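Local coordinates for protein AGR_L_2016p (Agrobacterium tumefaciens, PDB 2GVH) that probably hydrolyses the thioester bond of acyl-CoA molecules, releasing coenzyme A and a carboxylic acid, using two hotdog-type thioesterase regions, at residues G51-A62 with I90-V98. Residues are numbered along the deposited sequence; the frame is centred on the assembly and turned at random.
Sequences GLALMDRVAFIA and IVEFTARPV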
loop_
_atom_site.group_PDB
_atom_site.type_symbol
_atom_site.label_atom_id
_atom_site.label_comp_id
_atom_site.label_asym_id
_atom_site.label_seq_id
_atom_site.Cartn_x
_atom_site.Cartn_y
_atom_site.Cartn_z
ATOM N N GLY B 51 8.247 -11.547 3.177
ATOM C CA GLY B 51 7.980 -12.893 3.678
ATOM C C GLY B 51 8.109 -12.875 5.191
ATOM O O GLY B 51 7.247 -13.414 5.921
ATOM N N LEU B 52 9.165 -12.218 5.662
ATOM C CA LEU B 52 9.397 -12.129 7.095
ATOM C C LEU B 52 8.263 -11.412 7.786
ATOM O O LEU B 52 7.696 -11.935 8.736
ATOM C CB LEU B 52 10.720 -11.445 7.399
ATOM C CG LEU B 52 11.839 -12.464 7.397
ATOM C CD1 LEU B 52 13.181 -11.799 7.529
ATOM C CD2 LEU B 52 11.622 -13.453 8.509
ATOM N N ALA B 53 7.938 -10.218 7.306
ATOM C CA ALA B 53 6.833 -9.430 7.861
ATOM C C ALA B 53 5.515 -10.219 8.018
ATOM O O ALA B 53 4.835 -10.113 9.026
ATOM C CB ALA B 53 6.628 -8.163 6.998
ATOM N N LEU B 54 5.186 -11.045 7.028
ATOM C CA LEU B 54 3.947 -11.803 7.024
ATOM C C LEU B 54 4.006 -12.890 8.034
ATOM O O LEU B 54 3.001 -13.155 8.705
ATOM C CB LEU B 54 3.617 -12.390 5.655
ATOM C CG LEU B 54 3.139 -11.428 4.579
ATOM C CD1 LEU B 54 2.460 -12.124 3.410
ATOM C CD2 LEU B 54 2.187 -10.488 5.150
HETATM N N MSE B 55 5.167 -13.509 8.178
HETATM C CA MSE B 55 5.341 -14.469 9.259
HETATM C C MSE B 55 5.081 -13.807 10.616
HETATM O O MSE B 55 4.428 -14.377 11.480
HETATM C CB MSE B 55 6.722 -15.073 9.220
HETATM C CG MSE B 55 6.997 -15.895 7.973
HETATM SE SE MSE B 55 8.842 -16.640 7.907
HETATM C CE MSE B 55 8.555 -18.107 9.095
ATOM N N ASP B 56 5.571 -12.586 10.808
ATOM C CA ASP B 56 5.328 -11.942 12.067
ATOM C C ASP B 56 3.862 -11.561 12.175
ATOM O O ASP B 56 3.259 -11.739 13.234
ATOM C CB ASP B 56 6.294 -10.786 12.271
ATOM C CG ASP B 56 5.879 -9.848 13.385
ATOM O OD1 ASP B 56 6.268 -10.084 14.547
ATOM O OD2 ASP B 56 5.188 -8.841 13.071
ATOM N N ARG B 57 3.276 -11.036 11.079
ATOM C CA ARG B 57 1.836 -10.649 11.164
ATOM C C ARG B 57 0.943 -11.813 11.655
ATOM O O ARG B 57 0.122 -11.648 12.566
ATOM C CB ARG B 57 1.319 -10.068 9.867
ATOM C CG ARG B 57 0.100 -9.117 10.034
ATOM C CD ARG B 57 -0.554 -8.767 8.680
ATOM N NE ARG B 57 0.409 -8.108 7.841
ATOM C CZ ARG B 57 0.433 -8.154 6.516
ATOM N NH1 ARG B 57 -0.468 -8.839 5.825
ATOM N NH2 ARG B 57 1.386 -7.504 5.872
ATOM N N VAL B 58 1.121 -13.003 11.103
ATOM C CA VAL B 58 0.221 -14.081 11.476
ATOM C C VAL B 58 0.555 -14.593 12.880
ATOM O O VAL B 58 -0.302 -15.130 13.592
ATOM C CB VAL B 58 0.223 -15.198 10.424
ATOM C CG1 VAL B 58 1.668 -15.655 10.099
ATOM C CG2 VAL B 58 -0.671 -16.342 10.841
ATOM N N ALA B 59 1.801 -14.408 13.282
ATOM C CA ALA B 59 2.201 -14.685 14.635
ATOM C C ALA B 59 1.440 -13.792 15.585
ATOM O O ALA B 59 0.827 -14.271 16.557
ATOM C CB ALA B 59 3.647 -14.475 14.790
ATOM N N PHE B 60 1.490 -12.501 15.283
ATOM C CA PHE B 60 0.791 -11.472 16.011
ATOM C C PHE B 60 -0.694 -11.806 16.209
ATOM O O PHE B 60 -1.182 -11.899 17.376
ATOM C CB PHE B 60 0.983 -10.121 15.320
ATOM C CG PHE B 60 0.097 -9.041 15.849
ATOM C CD1 PHE B 60 0.433 -8.349 16.997
ATOM C CD2 PHE B 60 -1.078 -8.712 15.200
ATOM C CE1 PHE B 60 -0.385 -7.344 17.495
ATOM C CE2 PHE B 60 -1.909 -7.707 15.697
ATOM C CZ PHE B 60 -1.554 -7.019 16.835
ATOM N N ILE B 61 -1.386 -12.028 15.090
ATOM C CA ILE B 61 -2.799 -12.419 15.112
ATOM C C ILE B 61 -3.009 -13.637 16.035
ATOM O O ILE B 61 -3.918 -13.637 16.871
ATOM C CB ILE B 61 -3.300 -12.736 13.711
ATOM C CG1 ILE B 61 -3.194 -11.497 12.789
ATOM C CG2 ILE B 61 -4.721 -13.262 13.750
ATOM C CD1 ILE B 61 -3.505 -11.800 11.312
ATOM N N ALA B 62 -2.186 -14.668 15.870
ATOM C CA ALA B 62 -2.349 -15.873 16.677
ATOM C C ALA B 62 -2.314 -15.558 18.163
ATOM O O ALA B 62 -3.257 -15.879 18.889
ATOM C CB ALA B 62 -1.297 -16.903 16.342
ATOM N N ILE B 90 0.906 -19.849 -4.467
ATOM C CA ILE B 90 0.080 -19.501 -3.324
ATOM C C ILE B 90 0.874 -19.759 -2.061
ATOM O O ILE B 90 1.348 -20.876 -1.853
ATOM C CB ILE B 90 -1.208 -20.288 -3.215
ATOM C CG1 ILE B 90 -2.105 -20.011 -4.395
ATOM C CG2 ILE B 90 -1.928 -19.844 -1.988
ATOM C CD1 ILE B 90 -3.259 -21.007 -4.519
ATOM N N VAL B 91 1.000 -18.744 -1.215
ATOM C CA VAL B 91 1.887 -18.837 -0.046
ATOM C C VAL B 91 1.112 -18.791 1.238
ATOM O O VAL B 91 0.382 -17.838 1.495
ATOM C CB VAL B 91 2.989 -17.740 -0.089
ATOM C CG1 VAL B 91 4.033 -18.000 0.916
ATOM C CG2 VAL B 91 3.650 -17.813 -1.424
ATOM N N GLU B 92 1.254 -19.817 2.042
ATOM C CA GLU B 92 0.464 -19.912 3.250
ATOM C C GLU B 92 1.301 -19.752 4.486
ATOM O O GLU B 92 2.276 -20.445 4.655
ATOM C CB GLU B 92 -0.258 -21.249 3.313
ATOM C CG GLU B 92 -1.348 -21.281 4.365
ATOM C CD GLU B 92 -2.053 -22.626 4.502
ATOM O OE1 GLU B 92 -1.784 -23.549 3.727
ATOM O OE2 GLU B 92 -2.876 -22.778 5.426
ATOM N N PHE B 93 0.896 -18.848 5.366
ATOM C CA PHE B 93 1.576 -18.650 6.627
ATOM C C PHE B 93 0.692 -19.179 7.761
ATOM O O PHE B 93 -0.423 -18.701 7.967
ATOM C CB PHE B 93 1.882 -17.176 6.818
ATOM C CG PHE B 93 2.708 -16.581 5.705
ATOM C CD1 PHE B 93 2.137 -16.276 4.482
ATOM C CD2 PHE B 93 4.047 -16.311 5.890
ATOM C CE1 PHE B 93 2.888 -15.733 3.452
ATOM C CE2 PHE B 93 4.809 -15.773 4.880
ATOM C CZ PHE B 93 4.229 -15.468 3.641
ATOM N N THR B 94 1.187 -20.139 8.496
ATOM C CA THR B 94 0.395 -20.751 9.602
ATOM C C THR B 94 1.095 -20.477 10.915
ATOM O O THR B 94 2.317 -20.537 10.967
ATOM C CB THR B 94 0.337 -22.269 9.523
ATOM O OG1 THR B 94 1.664 -22.712 9.315
ATOM C CG2 THR B 94 -0.451 -22.756 8.379
ATOM N N ALA B 95 0.323 -20.152 11.953
ATOM C CA ALA B 95 0.863 -19.904 13.268
ATOM C C ALA B 95 0.130 -20.729 14.341
ATOM O O ALA B 95 -1.103 -20.857 14.304
ATOM C CB ALA B 95 0.797 -18.464 13.593
ATOM N N ARG B 96 0.907 -21.250 15.292
ATOM C CA ARG B 96 0.400 -21.942 16.489
ATOM C C ARG B 96 1.152 -21.457 17.705
ATOM O O ARG B 96 2.375 -21.411 17.704
ATOM C CB ARG B 96 0.678 -23.446 16.443
ATOM C CG ARG B 96 -0.093 -24.269 15.472
ATOM C CD ARG B 96 0.645 -25.586 15.094
ATOM N NE ARG B 96 0.130 -26.056 13.773
ATOM N N PRO B 97 0.440 -21.115 18.767
ATOM C CA PRO B 97 1.156 -20.935 20.017
ATOM C C PRO B 97 1.663 -22.292 20.509
ATOM O O PRO B 97 0.919 -23.266 20.467
ATOM C CB PRO B 97 0.080 -20.419 20.962
ATOM C CG PRO B 97 -1.028 -20.015 20.131
ATOM C CD PRO B 97 -0.993 -20.856 18.908
ATOM N N VAL B 98 2.916 -22.347 20.953
ATOM C CA VAL B 98 3.517 -23.604 21.382
ATOM C C VAL B 98 3.962 -23.611 22.836
ATOM O O VAL B 98 4.155 -24.667 23.395
ATOM C CB VAL B 98 4.682 -24.041 20.479
ATOM C CG1 VAL B 98 4.169 -24.443 19.077
ATOM C CG2 VAL B 98 5.708 -22.946 20.367
#
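Phe93 lays one face of its ring against Leu54: CB of Leu54 stands 3.8 Å from the centroid of the Phe93 ring and 16° off its normal, the geometry of a CH-pi contact displaced toward the rim. The CD1 branch of Leu54 continues over the same face near the rim, 3.6 Å from Phe93 CE1. Met55, a selenomethionine, uses a different side of the ring. Its CG lies in the ring plane at the edge, 3.6 Å from Phe93 CD2, so face and edge are taken by successive residues of one helical turn. With CG of Phe93 beside its own backbone N, the ring reaches back toward the start of segment 51-62, where Gly51 O comes within 3.5 Å of Phe93 CE2.

This is helix-on-sheet packing of the hotdog fold, in which an antiparallel sheet wraps round a long helix. Segment 51-62 of helix 49-67 crosses segment 90-98 of strand 89-100 at -41°, the segment axes approaching to 7.6 Å. No hydrogen bond joins the segments. On the helix's flank Met55 and Ala59 also touch Phe129 of strand 121-133, while its far side, at Phe60, meets Phe178 of a second subunit edge-to-face.

Val58 spans two strand residues. Its CG1, set between the backbone N and carbonyl carbon (chi1 51°), meets CB of Phe93, whereas CG2 leans on the Ala95 methyl. One turn later Ala62 CB comes 3.8 Å from Ala95 CB. With only methyls on Ala59 and Ala95, their CA atoms approach to 5.6 Å, and Ala95 CB also meets Val58 O.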